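Local coordinates for protein aldose-aldose oxidoreductase (Caulobacter crescentus, PDB 5A04) that probably oxidises one aldose while reducing another, using an NADP(H) cofactor held against a Rossmann-fold domain, at residues 81-86 / 169-174; 139-144 / 281-286. One frame throughout, in Å; residues are numbered along the deposited sequence.

How the contacts relate
The two contacts lie far apart in the chain, their centres 34 Å from each other and their nearest atoms about 18 Å, on opposite sides of its centre. Along the sequence they alternate: 81-86, then 139-144, then 169-174, then 281-286. Contact 1 joins the loop after strand 76-79 of the parallel Rossmann sheet to the loop after strand 156-162 of the large mixed sheet, and NADPH runs through it. Contact 2 sets helix 137-147 beside the chain leaving strand 280-282, an outermost strand of that mixed sheet. Contact 1 therefore links the two domains at the cofactor, whereas contact 2 is structural packing away from glucose and NADPH.

Contact 1 of 2, residues 81-86 / 169-174; sequences TPNSLH and KQWRLN. With NDP (NADPH dihydro-nicotinamide-adenine-dinucleotide phosphate), chain G; BGC (beta-D-glucopyranose), chain H; SO4 (sulfate ion), chain J.
P82 sets its CB-CG edge over one face of the W171 indole: its CG sits 3.6 Å from the centroid of the W171 five-membered ring and only 6° off the ring normal, a CH-pi contact made over the face, while CB rests nearer the six-membered side. The opposite indole face carries CG of R172, so the ring is sandwiched. W171 has CG between its backbone N and carbonyl carbon, which swings the indole toward P82 and NE1 toward the cofactor's diphosphate. There NE1 meets two oxygens, NDP O1A at 3.0 Å and the bridging NDP O3 at 3.1 Å, the latter along the straighter line. The amide of N83 stands almost upright to the indole, the planes 83° apart, with OD1 3.5 Å from W171 CH2. That same OD1 is 2.9 Å from the nicotinamide-ribose hydroxyl NDP O3D, which also lies within hydrogen-bonding distance of T81 O; H86 NE2 donates to T81 O and adds a weak bond to O3D. With ND2 bonded to A178 O and OD1 to the ribose, the N83 amide is held at both ends. R172 reaches past the indole with its chain extended from CG to NE, and W171 CZ2 covers one face of the guanidinium. At the edge of that group NH2 is bonded to NDP O2N at 2.8 Å, and also to glucose BGC O2 along a nearly straight line (176°). NE is paired with D185, so one side chain bridges cofactor, sugar and an acidic pocket residue. Loop 81-86 meets the nicotinamide ribose and the adenine, while 169-174 binds the diphosphate and, through R172, the glucose: the NADPH site and adjoining glucose pocket, probably the substrate site, of a two-domain oxidoreductase with a Rossmann fold and a C-terminal alpha/beta domain.

Contact 2 of 2, residues 139-144 / 281-286; sequences NIEAIK and APREPA
A salt bridge and a backbone hydrogen bond, both made by the carboxylate of E141, fasten the chain that leaves strand 280-282 to the flank of helix 137-147. R283 grips the acid side-on with two nitrogens, and both go to the same oxygen: NH2 lies 2.8 Å from E141 OE2 and NE 3.2 Å from it. The oxygen sits close to the guanidinium plane. Because both nitrogens share OE2, and the two flat groups are turned 41° against each other, the pair differs from the coplanar kind with one oxygen per nitrogen. NE approaches OE2 on the anti side. The second oxygen, OE1, accepts the backbone N-H of A286 at 2.9 Å in a nearly straight bond, met from well above the carboxylate plane. With partners at both oxygens, the carboxylate's rotation is fixed. Strand 280-282 is an outermost strand of the mixed sheet of the C-terminal alpha/beta domain within this chain, next to strand 272-275, and M272 of that neighbour touches both E141 and R283. Beneath the polar grip the apolar part of E141 packs on P285, the CB atoms of E141 and P285 being 3.7 Å apart. E141 sends CG anti to its backbone nitrogen (chi1 -172°) and then bends at chi2, 85°, which lays the carboxylate alongside P285 CA, with OE1 near A286. R283, by contrast, runs extended from CG to NE and crosses the glutamate at about a right angle. P285 also touches A137 and H138 at the start of the helix.

Contact 1 of 2, residues 81-86 / 169-174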
ATOM      1  N   THR A  81      19.917 -23.163   1.069  1.00 16.80           N
ATOM      2  CA  THR A  81      21.167 -22.467   0.767  1.00 17.05           C
ATOM      3  C   THR A  81      20.897 -21.071   0.208  1.00 17.39           C
ATOM      4  O   THR A  81      19.753 -20.741  -0.058  1.00 17.21           O
ATOM      5  CB  THR A  81      21.958 -23.254  -0.276  1.00 15.85           C
ATOM      6  OG1 THR A  81      21.189 -23.272  -1.486  1.00 17.31           O
ATOM      7  CG2 THR A  81      22.185 -24.690   0.204  1.00 17.56           C
ATOM      8  N   PRO A  82      21.956 -20.255  -0.004  1.00 14.00           N
ATOM      9  CA  PRO A  82      21.743 -19.035  -0.800  1.00 15.16           C
ATOM     10  C   PRO A  82      21.058 -19.338  -2.131  1.00 16.45           C
ATOM     11  O   PRO A  82      21.164 -20.456  -2.658  1.00 16.34           O
ATOM     12  CB  PRO A  82      23.163 -18.501  -1.002  1.00 18.28           C
ATOM     13  CG  PRO A  82      23.878 -18.955   0.253  1.00 15.92           C
ATOM     14  CD  PRO A  82      23.327 -20.317   0.542  1.00 18.54           C
ATOM     15  N   ASN A  83      20.358 -18.340  -2.657  1.00 15.60           N
ATOM     16  CA  ASN A  83      19.443 -18.517  -3.774  1.00 15.00           C
ATOM     17  C   ASN A  83      20.109 -19.091  -5.013  1.00 15.58           C
ATOM     18  O   ASN A  83      19.549 -19.953  -5.668  1.00 15.47           O
ATOM     19  CB  ASN A  83      18.782 -17.181  -4.121  1.00 16.95           C
ATOM     20  CG  ASN A  83      18.055 -16.580  -2.936  1.00 18.41           C
ATOM     21  OD1 ASN A  83      17.657 -17.301  -2.021  1.00 19.48           O
ATOM     22  ND2 ASN A  83      17.868 -15.261  -2.952  1.00 17.55           N
ATOM     23  N   SER A  84      21.308 -18.618  -5.327  1.00 15.74           N
ATOM     24  CA  SER A  84      21.988 -19.096  -6.536  1.00 16.44           C
ATOM     25  C   SER A  84      22.391 -20.576  -6.479  1.00 21.14           C
ATOM     26  O   SER A  84      22.722 -21.164  -7.509  1.00 20.70           O
ATOM     27  CB  SER A  84      23.228 -18.239  -6.814  1.00 19.32           C
ATOM     28  OG  SER A  84      22.845 -16.891  -7.054  1.00 20.63           O
ATOM     29  N   LEU A  85      22.381 -21.171  -5.289  1.00 14.97           N
ATOM     30  CA  LEU A  85      22.724 -22.587  -5.139  1.00 15.56           C
ATOM     31  C   LEU A  85      21.502 -23.516  -5.169  1.00 15.32           C
ATOM     32  O   LEU A  85      21.650 -24.748  -5.177  1.00 16.53           O
ATOM     33  CB  LEU A  85      23.499 -22.800  -3.837  1.00 17.12           C
ATOM     34  CG  LEU A  85      24.793 -21.995  -3.717  1.00 25.70           C
ATOM     35  CD1 LEU A  85      25.583 -22.444  -2.503  1.00 24.48           C
ATOM     36  CD2 LEU A  85      25.610 -22.139  -4.947  1.00 28.91           C
ATOM     37  N   HIS A  86      20.296 -22.942  -5.190  1.00 15.26           N
ATOM     38  CA  HIS A  86      19.086 -23.763  -5.205  1.00 15.65           C
ATOM     39  C   HIS A  86      19.061 -24.701  -6.406  1.00 14.92           C
ATOM     40  O   HIS A  86      18.757 -25.886  -6.273  1.00 15.67           O
ATOM     41  CB  HIS A  86      17.828 -22.892  -5.218  1.00 14.16           C
ATOM     42  CG  HIS A  86      17.599 -22.157  -3.937  1.00 15.29           C
ATOM     43  ND1 HIS A  86      16.547 -21.281  -3.760  1.00 17.38           N
ATOM     44  CD2 HIS A  86      18.287 -22.160  -2.771  1.00 14.68           C
ATOM     45  CE1 HIS A  86      16.594 -20.785  -2.535  1.00 16.08           C
ATOM     46  NE2 HIS A  86      17.642 -21.296  -1.916  1.00 15.95           N
ATOM     47  N   LYS A 169      28.180  -7.546   4.151  1.00 23.48           N
ATOM     48  CA  LYS A 169      28.972  -8.653   3.613  1.00 23.50           C
ATOM     49  C   LYS A 169      28.187  -9.945   3.402  1.00 23.08           C
ATOM     50  O   LYS A 169      28.711 -10.916   2.853  1.00 25.61           O
ATOM     51  CB  LYS A 169      30.157  -8.942   4.540  1.00 26.63           C
ATOM     52  CG  LYS A 169      31.188  -7.827   4.573  1.00 34.29           C
ATOM     53  CD  LYS A 169      32.329  -8.167   5.526  1.00 36.57           C
ATOM     54  CE  LYS A 169      33.365  -7.048   5.552  1.00 48.61           C
ATOM     55  NZ  LYS A 169      34.476  -7.334   6.506  1.00 54.94           N
ATOM     56  N   GLN A 170      26.934  -9.968   3.841  1.00 20.47           N
ATOM     57  CA  GLN A 170      26.164 -11.207   3.812  1.00 18.48           C
ATOM     58  C   GLN A 170      25.722 -11.567   2.392  1.00 17.44           C
ATOM     59  O   GLN A 170      25.644 -10.698   1.522  1.00 18.41           O
ATOM     60  CB  GLN A 170      24.948 -11.089   4.719  1.00 18.19           C
ATOM     61  CG  GLN A 170      23.875 -10.158   4.181  1.00 19.50           C
ATOM     62  CD  GLN A 170      22.764  -9.957   5.183  1.00 19.50           C
ATOM     63  OE1 GLN A 170      21.848 -10.777   5.282  1.00 19.57           O
ATOM     64  NE2 GLN A 170      22.843  -8.866   5.946  1.00 18.54           N
ATOM     65  N   TRP A 171      25.414 -12.841   2.170  1.00 17.15           N
ATOM     66  CA  TRP A 171      25.148 -13.304   0.798  1.00 17.01           C
ATOM     67  C   TRP A 171      23.919 -12.638   0.183  1.00 15.85           C
ATOM     68  O   TRP A 171      23.866 -12.462  -1.031  1.00 15.46           O
ATOM     69  CB  TRP A 171      25.010 -14.831   0.731  1.00 16.44           C
ATOM     70  CG  TRP A 171      23.804 -15.414   1.396  1.00 17.37           C
ATOM     71  CD1 TRP A 171      23.763 -16.003   2.632  1.00 17.93           C
ATOM     72  CD2 TRP A 171      22.475 -15.499   0.866  1.00 15.28           C
ATOM     73  NE1 TRP A 171      22.490 -16.434   2.907  1.00 17.56           N
ATOM     74  CE2 TRP A 171      21.674 -16.124   1.851  1.00 16.41           C
ATOM     75  CE3 TRP A 171      21.873 -15.087  -0.334  1.00 14.18           C
ATOM     76  CZ2 TRP A 171      20.313 -16.357   1.670  1.00 16.87           C
ATOM     77  CZ3 TRP A 171      20.518 -15.309  -0.510  1.00 16.10           C
ATOM     78  CH2 TRP A 171      19.750 -15.945   0.487  1.00 17.64           C
ATOM     79  N   ARG A 172      22.942 -12.228   0.997  1.00 15.07           N
ATOM     80  CA  ARG A 172      21.759 -11.562   0.434  1.00 14.26           C
ATOM     81  C   ARG A 172      22.087 -10.268  -0.313  1.00 14.53           C
ATOM     82  O   ARG A 172      21.305  -9.827  -1.155  1.00 15.52           O
ATOM     83  CB  ARG A 172      20.729 -11.268   1.535  1.00 14.83           C
ATOM     84  CG  ARG A 172      19.866 -12.472   1.918  1.00 13.37           C
ATOM     85  CD  ARG A 172      18.992 -12.143   3.130  1.00 15.19           C
ATOM     86  NE  ARG A 172      18.096 -13.250   3.484  1.00 16.88           N
ATOM     87  CZ  ARG A 172      18.453 -14.306   4.212  1.00 17.41           C
ATOM     88  NH1 ARG A 172      19.697 -14.425   4.668  1.00 15.97           N
ATOM     89  NH2 ARG A 172      17.553 -15.244   4.496  1.00 17.35           N
ATOM     90  N   LEU A 173      23.233  -9.660  -0.011  1.00 15.22           N
ATOM     91  CA  LEU A 173      23.599  -8.379  -0.620  1.00 15.53           C
ATOM     92  C   LEU A 173      24.669  -8.566  -1.692  1.00 16.99           C
ATOM     93  O   LEU A 173      25.246  -7.605  -2.190  1.00 18.06           O
ATOM     94  CB  LEU A 173      24.077  -7.401   0.460  1.00 14.83           C
ATOM     95  CG  LEU A 173      22.921  -7.096   1.429  1.00 15.81           C
ATOM     96  CD1 LEU A 173      23.387  -6.218   2.572  1.00 14.86           C
ATOM     97  CD2 LEU A 173      21.763  -6.418   0.694  1.00 16.13           C
ATOM     98  N   ASN A 174      24.914  -9.824  -2.026  1.00 15.10           N
ATOM     99  CA  ASN A 174      25.870 -10.206  -3.057  1.00 16.94           C
ATOM    100  C   ASN A 174      25.116 -10.753  -4.272  1.00 17.39           C
ATOM    101  O   ASN A 174      24.419 -11.757  -4.159  1.00 16.49           O
ATOM    102  CB  ASN A 174      26.837 -11.246  -2.490  1.00 17.80           C
ATOM    103  CG  ASN A 174      27.845 -11.723  -3.518  1.00 24.86           C
ATOM    104  OD1 ASN A 174      27.565 -12.621  -4.302  1.00 25.76           O
ATOM    105  ND2 ASN A 174      29.021 -11.110  -3.520  1.00 32.28           N
TER
HETATM  106  PA  NDP G1340      22.220 -18.444   6.088  1.00 21.44           P
HETATM  107  O1A NDP G1340      23.305 -17.616   5.495  1.00 21.20           O
HETATM  108  O2A NDP G1340      21.835 -18.215   7.524  1.00 21.43           O
HETATM  109  O5B NDP G1340      22.555 -20.044   5.908  1.00 21.73           O
HETATM  110  C5B NDP G1340      22.926 -20.287   4.581  1.00 20.16           C
HETATM  111  C4B NDP G1340      23.666 -21.632   4.615  1.00 20.80           C
HETATM  112  O4B NDP G1340      23.835 -22.153   3.295  1.00 18.77           O
HETATM  113  C3B NDP G1340      25.080 -21.434   5.209  1.00 23.24           C
HETATM  114  O3B NDP G1340      25.063 -21.516   6.599  1.00 22.31           O
HETATM  115  C2B NDP G1340      25.789 -22.683   4.671  1.00 21.43           C
HETATM  116  O2B NDP G1340      25.502 -23.757   5.355  1.00 19.59           O
HETATM  117  C1B NDP G1340      25.059 -22.860   3.271  1.00 21.05           C
HETATM  118  N9A NDP G1340      25.880 -22.397   2.150  1.00 22.62           N
HETATM  119  C8A NDP G1340      26.334 -23.157   1.077  1.00 24.57           C
HETATM  120  N7A NDP G1340      27.094 -22.451   0.216  1.00 21.93           N
HETATM  121  C5A NDP G1340      27.135 -21.165   0.761  1.00 24.23           C
HETATM  122  C6A NDP G1340      27.758 -19.978   0.334  1.00 28.72           C
HETATM  123  N6A NDP G1340      28.495 -19.961  -0.829  1.00 29.32           N
HETATM  124  N1A NDP G1340      27.653 -18.817   1.050  1.00 25.66           N
HETATM  125  C2A NDP G1340      26.894 -18.912   2.205  1.00 26.28           C
HETATM  126  N3A NDP G1340      26.244 -19.957   2.729  1.00 23.75           N
HETATM  127  C4A NDP G1340      26.384 -21.104   1.976  1.00 23.86           C
HETATM  128  O3  NDP G1340      20.957 -18.070   5.078  1.00 21.64           O
HETATM  129  PN  NDP G1340      19.460 -18.368   5.645  1.00 20.12           P
HETATM  130  O1N NDP G1340      19.310 -19.715   6.226  1.00 19.57           O
HETATM  131  O2N NDP G1340      18.773 -17.128   6.173  1.00 20.25           O
HETATM  132  O5D NDP G1340      18.628 -18.483   4.100  1.00 19.23           O
HETATM  133  C5D NDP G1340      18.986 -19.619   3.362  1.00 18.75           C
HETATM  134  C4D NDP G1340      17.826 -19.896   2.365  1.00 17.80           C
HETATM  135  O4D NDP G1340      16.583 -20.005   3.124  1.00 19.99           O
HETATM  136  C3D NDP G1340      17.612 -18.693   1.371  1.00 19.77           C
HETATM  137  O3D NDP G1340      17.177 -19.192   0.092  1.00 18.16           O
HETATM  138  C2D NDP G1340      16.477 -17.905   2.008  1.00 19.90           C
HETATM  139  O2D NDP G1340      15.673 -17.247   1.045  1.00 20.77           O
HETATM  140  C1D NDP G1340      15.643 -19.072   2.643  1.00 17.32           C
HETATM  141  N1N NDP G1340      14.907 -18.591   3.816  1.00 17.33           N
HETATM  142  C2N NDP G1340      13.543 -18.812   3.916  1.00 20.25           C
HETATM  143  C3N NDP G1340      12.878 -18.380   5.028  1.00 19.08           C
HETATM  144  C7N NDP G1340      11.437 -18.607   5.136  1.00 20.95           C
HETATM  145  O7N NDP G1340      10.754 -18.093   6.041  1.00 21.88           O
HETATM  146  N7N NDP G1340      10.811 -19.431   4.206  1.00 18.07           N
HETATM  147  C4N NDP G1340      13.561 -17.674   6.147  1.00 21.40           C
HETATM  148  C5N NDP G1340      14.998 -17.452   5.925  1.00 19.66           C
HETATM  149  C6N NDP G1340      15.608 -17.899   4.829  1.00 19.24           C
HETATM  150  P2B NDP G1340      26.773 -24.878   5.665  1.00 21.07           P
HETATM  151  O1X NDP G1340      27.282 -25.113   4.260  1.00 21.29           O
HETATM  152  O2X NDP G1340      27.630 -24.032   6.556  1.00 20.67           O
HETATM  153  O3X NDP G1340      26.028 -26.039   6.321  1.00 20.60           O
HETATM  154  C2  BGC H1341      13.580 -14.157   4.308  1.00 25.92           C
HETATM  155  C3  BGC H1341      14.237 -13.593   5.576  1.00 26.26           C
HETATM  156  C4  BGC H1341      13.223 -12.852   6.397  1.00 30.69           C
HETATM  157  C5  BGC H1341      11.989 -13.702   6.651  1.00 31.37           C
HETATM  158  C6  BGC H1341      10.888 -12.823   7.299  1.00 29.88           C
HETATM  159  C1  BGC H1341      12.464 -14.987   4.763  1.00 24.78           C
HETATM  160  O1  BGC H1341      11.882 -15.666   3.650  1.00 23.93           O
HETATM  161  O2  BGC H1341      14.545 -14.915   3.588  1.00 22.89           O
HETATM  162  O3  BGC H1341      15.280 -12.728   5.155  1.00 24.12           O
HETATM  163  O4  BGC H1341      13.806 -12.468   7.633  1.00 32.39           O
HETATM  164  O5  BGC H1341      11.474 -14.208   5.440  1.00 29.45           O
HETATM  165  O6  BGC H1341       9.786 -13.633   7.728  1.00 38.45           O
HETATM  166  S   SO4 J1343      21.338  -8.815   9.653  1.00 41.64           S
HETATM  167  O1  SO4 J1343      20.839  -8.614   8.291  1.00 26.63           O
HETATM  168  O2  SO4 J1343      20.697  -7.837  10.539  1.00 36.38           O
HETATM  169  O3  SO4 J1343      20.999 -10.168  10.090  1.00 46.98           O
HETATM  170  O4  SO4 J1343      22.795  -8.630   9.699  1.00 37.11           O

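Contact 2 of 2, residues 139-144 / 281-286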
ATOM      1  N   ASN A 139      -3.420 -16.871   7.289  1.00 16.18           N
ATOM      2  CA  ASN A 139      -3.399 -16.809   5.824  1.00 16.28           C
ATOM      3  C   ASN A 139      -4.465 -17.710   5.213  1.00 17.46           C
ATOM      4  O   ASN A 139      -5.180 -17.316   4.290  1.00 16.98           O
ATOM      5  CB  ASN A 139      -2.007 -17.182   5.295  1.00 15.27           C
ATOM      6  CG  ASN A 139      -1.021 -16.049   5.433  1.00 16.91           C
ATOM      7  OD1 ASN A 139      -0.834 -15.265   4.499  1.00 18.51           O
ATOM      8  ND2 ASN A 139      -0.400 -15.930   6.605  1.00 15.60           N
ATOM      9  N   ILE A 140      -4.584 -18.923   5.736  1.00 16.19           N
ATOM     10  CA  ILE A 140      -5.606 -19.846   5.268  1.00 16.88           C
ATOM     11  C   ILE A 140      -7.005 -19.245   5.451  1.00 18.17           C
ATOM     12  O   ILE A 140      -7.837 -19.311   4.546  1.00 17.22           O
ATOM     13  CB  ILE A 140      -5.486 -21.192   5.996  1.00 15.85           C
ATOM     14  CG1 ILE A 140      -4.209 -21.903   5.530  1.00 17.15           C
ATOM     15  CG2 ILE A 140      -6.695 -22.067   5.724  1.00 20.31           C
ATOM     16  CD1 ILE A 140      -3.874 -23.136   6.329  1.00 18.64           C
ATOM     17  N   GLU A 141      -7.235 -18.613   6.600  1.00 16.29           N
ATOM     18  CA  GLU A 141      -8.512 -17.947   6.877  1.00 18.46           C
ATOM     19  C   GLU A 141      -8.813 -16.813   5.878  1.00 19.29           C
ATOM     20  O   GLU A 141      -9.938 -16.700   5.392  1.00 19.03           O
ATOM     21  CB  GLU A 141      -8.520 -17.403   8.306  1.00 18.29           C
ATOM     22  CG  GLU A 141      -9.880 -16.863   8.759  1.00 21.86           C
ATOM     23  CD  GLU A 141     -10.815 -17.938   9.315  1.00 28.51           C
ATOM     24  OE1 GLU A 141     -10.383 -19.089   9.533  1.00 26.14           O
ATOM     25  OE2 GLU A 141     -12.003 -17.621   9.539  1.00 34.48           O
ATOM     26  N   ALA A 142      -7.808 -15.995   5.570  1.00 17.42           N
ATOM     27  CA  ALA A 142      -7.975 -14.909   4.592  1.00 18.40           C
ATOM     28  C   ALA A 142      -8.330 -15.452   3.210  1.00 20.56           C
ATOM     29  O   ALA A 142      -9.258 -14.974   2.555  1.00 17.71           O
ATOM     30  CB  ALA A 142      -6.699 -14.061   4.504  1.00 16.71           C
ATOM     31  N   ILE A 143      -7.568 -16.438   2.758  1.00 16.16           N
ATOM     32  CA  ILE A 143      -7.838 -17.057   1.470  1.00 18.28           C
ATOM     33  C   ILE A 143      -9.271 -17.587   1.426  1.00 20.45           C
ATOM     34  O   ILE A 143      -9.991 -17.349   0.452  1.00 18.86           O
ATOM     35  CB  ILE A 143      -6.846 -18.207   1.166  1.00 19.66           C
ATOM     36  CG1 ILE A 143      -5.423 -17.660   0.980  1.00 19.07           C
ATOM     37  CG2 ILE A 143      -7.271 -18.971  -0.082  1.00 21.46           C
ATOM     38  CD1 ILE A 143      -4.342 -18.754   0.985  1.00 18.06           C
ATOM     39  N   LYS A 144      -9.695 -18.273   2.488  1.00 19.47           N
ATOM     40  CA  LYS A 144     -11.048 -18.841   2.524  1.00 19.62           C
ATOM     41  C   LYS A 144     -12.135 -17.766   2.486  1.00 20.74           C
ATOM     42  O   LYS A 144     -13.147 -17.928   1.800  1.00 22.11           O
ATOM     43  CB  LYS A 144     -11.247 -19.715   3.766  1.00 22.51           C
ATOM     44  CG  LYS A 144     -12.556 -20.514   3.723  1.00 28.32           C
ATOM     45  CD  LYS A 144     -12.431 -21.743   2.817  1.00 39.96           C
ATOM     46  CE  LYS A 144     -13.787 -22.297   2.369  1.00 42.95           C
ATOM     47  NZ  LYS A 144     -14.756 -22.463   3.490  1.00 38.63           N
ATOM     48  N   ALA A 281     -13.080  -5.502  13.230  1.00 21.52           N
ATOM     49  CA  ALA A 281     -12.923  -6.232  14.475  1.00 22.77           C
ATOM     50  C   ALA A 281     -11.811  -7.252  14.329  1.00 21.29           C
ATOM     51  O   ALA A 281     -11.578  -7.744  13.226  1.00 20.83           O
ATOM     52  CB  ALA A 281     -14.226  -6.915  14.854  1.00 25.29           C
ATOM     53  N   PRO A 282     -11.123  -7.570  15.439  1.00 21.82           N
ATOM     54  CA  PRO A 282     -10.185  -8.698  15.432  1.00 20.98           C
ATOM     55  C   PRO A 282     -10.914  -9.960  15.031  1.00 25.05           C
ATOM     56  O   PRO A 282     -12.084 -10.129  15.380  1.00 24.55           O
ATOM     57  CB  PRO A 282      -9.703  -8.789  16.886  1.00 27.07           C
ATOM     58  CG  PRO A 282     -10.031  -7.477  17.499  1.00 30.06           C
ATOM     59  CD  PRO A 282     -11.227  -6.939  16.768  1.00 28.15           C
ATOM     60  N   ARG A 283     -10.243 -10.839  14.301  1.00 21.53           N
ATOM     61  CA  ARG A 283     -10.840 -12.105  13.918  1.00 20.20           C
ATOM     62  C   ARG A 283      -9.859 -13.235  14.210  1.00 25.27           C
ATOM     63  O   ARG A 283      -8.702 -13.179  13.792  1.00 21.27           O
ATOM     64  CB  ARG A 283     -11.222 -12.087  12.436  1.00 26.63           C
ATOM     65  CG  ARG A 283     -11.863 -13.355  11.950  1.00 26.85           C
ATOM     66  CD  ARG A 283     -12.126 -13.285  10.464  1.00 29.39           C
ATOM     67  NE  ARG A 283     -12.642 -14.551   9.954  1.00 32.29           N
ATOM     68  CZ  ARG A 283     -13.919 -14.776   9.672  1.00 35.37           C
ATOM     69  NH1 ARG A 283     -14.817 -13.812   9.848  1.00 34.48           N
ATOM     70  NH2 ARG A 283     -14.294 -15.964   9.205  1.00 33.45           N
ATOM     71  N   GLU A 284     -10.316 -14.248  14.938  1.00 23.81           N
ATOM     72  CA  GLU A 284      -9.500 -15.431  15.193  1.00 24.21           C
ATOM     73  C   GLU A 284      -9.697 -16.479  14.112  1.00 20.65           C
ATOM     74  O   GLU A 284     -10.816 -16.875  13.830  1.00 24.09           O
ATOM     75  CB  GLU A 284      -9.838 -16.039  16.552  1.00 31.10           C
ATOM     76  CG  GLU A 284      -8.975 -15.525  17.673  1.00 37.87           C
ATOM     77  CD  GLU A 284      -7.518 -15.899  17.493  1.00 34.28           C
ATOM     78  OE1 GLU A 284      -7.213 -17.101  17.296  1.00 43.55           O
ATOM     79  OE2 GLU A 284      -6.675 -14.988  17.552  1.00 33.54           O
ATOM     80  N   PRO A 285      -8.599 -16.945  13.502  1.00 20.57           N
ATOM     81  CA  PRO A 285      -8.755 -17.937  12.437  1.00 22.97           C
ATOM     82  C   PRO A 285      -9.135 -19.306  12.991  1.00 21.00           C
ATOM     83  O   PRO A 285      -8.857 -19.585  14.154  1.00 21.60           O
ATOM     84  CB  PRO A 285      -7.364 -17.981  11.797  1.00 21.58           C
ATOM     85  CG  PRO A 285      -6.437 -17.649  12.944  1.00 22.19           C
ATOM     86  CD  PRO A 285      -7.187 -16.609  13.760  1.00 22.59           C
ATOM     87  N   ALA A 286      -9.746 -20.145  12.167  1.00 21.78           N
ATOM     88  CA  ALA A 286      -9.968 -21.531  12.550  1.00 24.97           C
ATOM     89  C   ALA A 286      -8.624 -22.161  12.903  1.00 26.95           C
ATOM     90  O   ALA A 286      -7.639 -21.967  12.185  1.00 24.31           O
ATOM     91  CB  ALA A 286     -10.644 -22.293  11.436  1.00 24.07           C
TER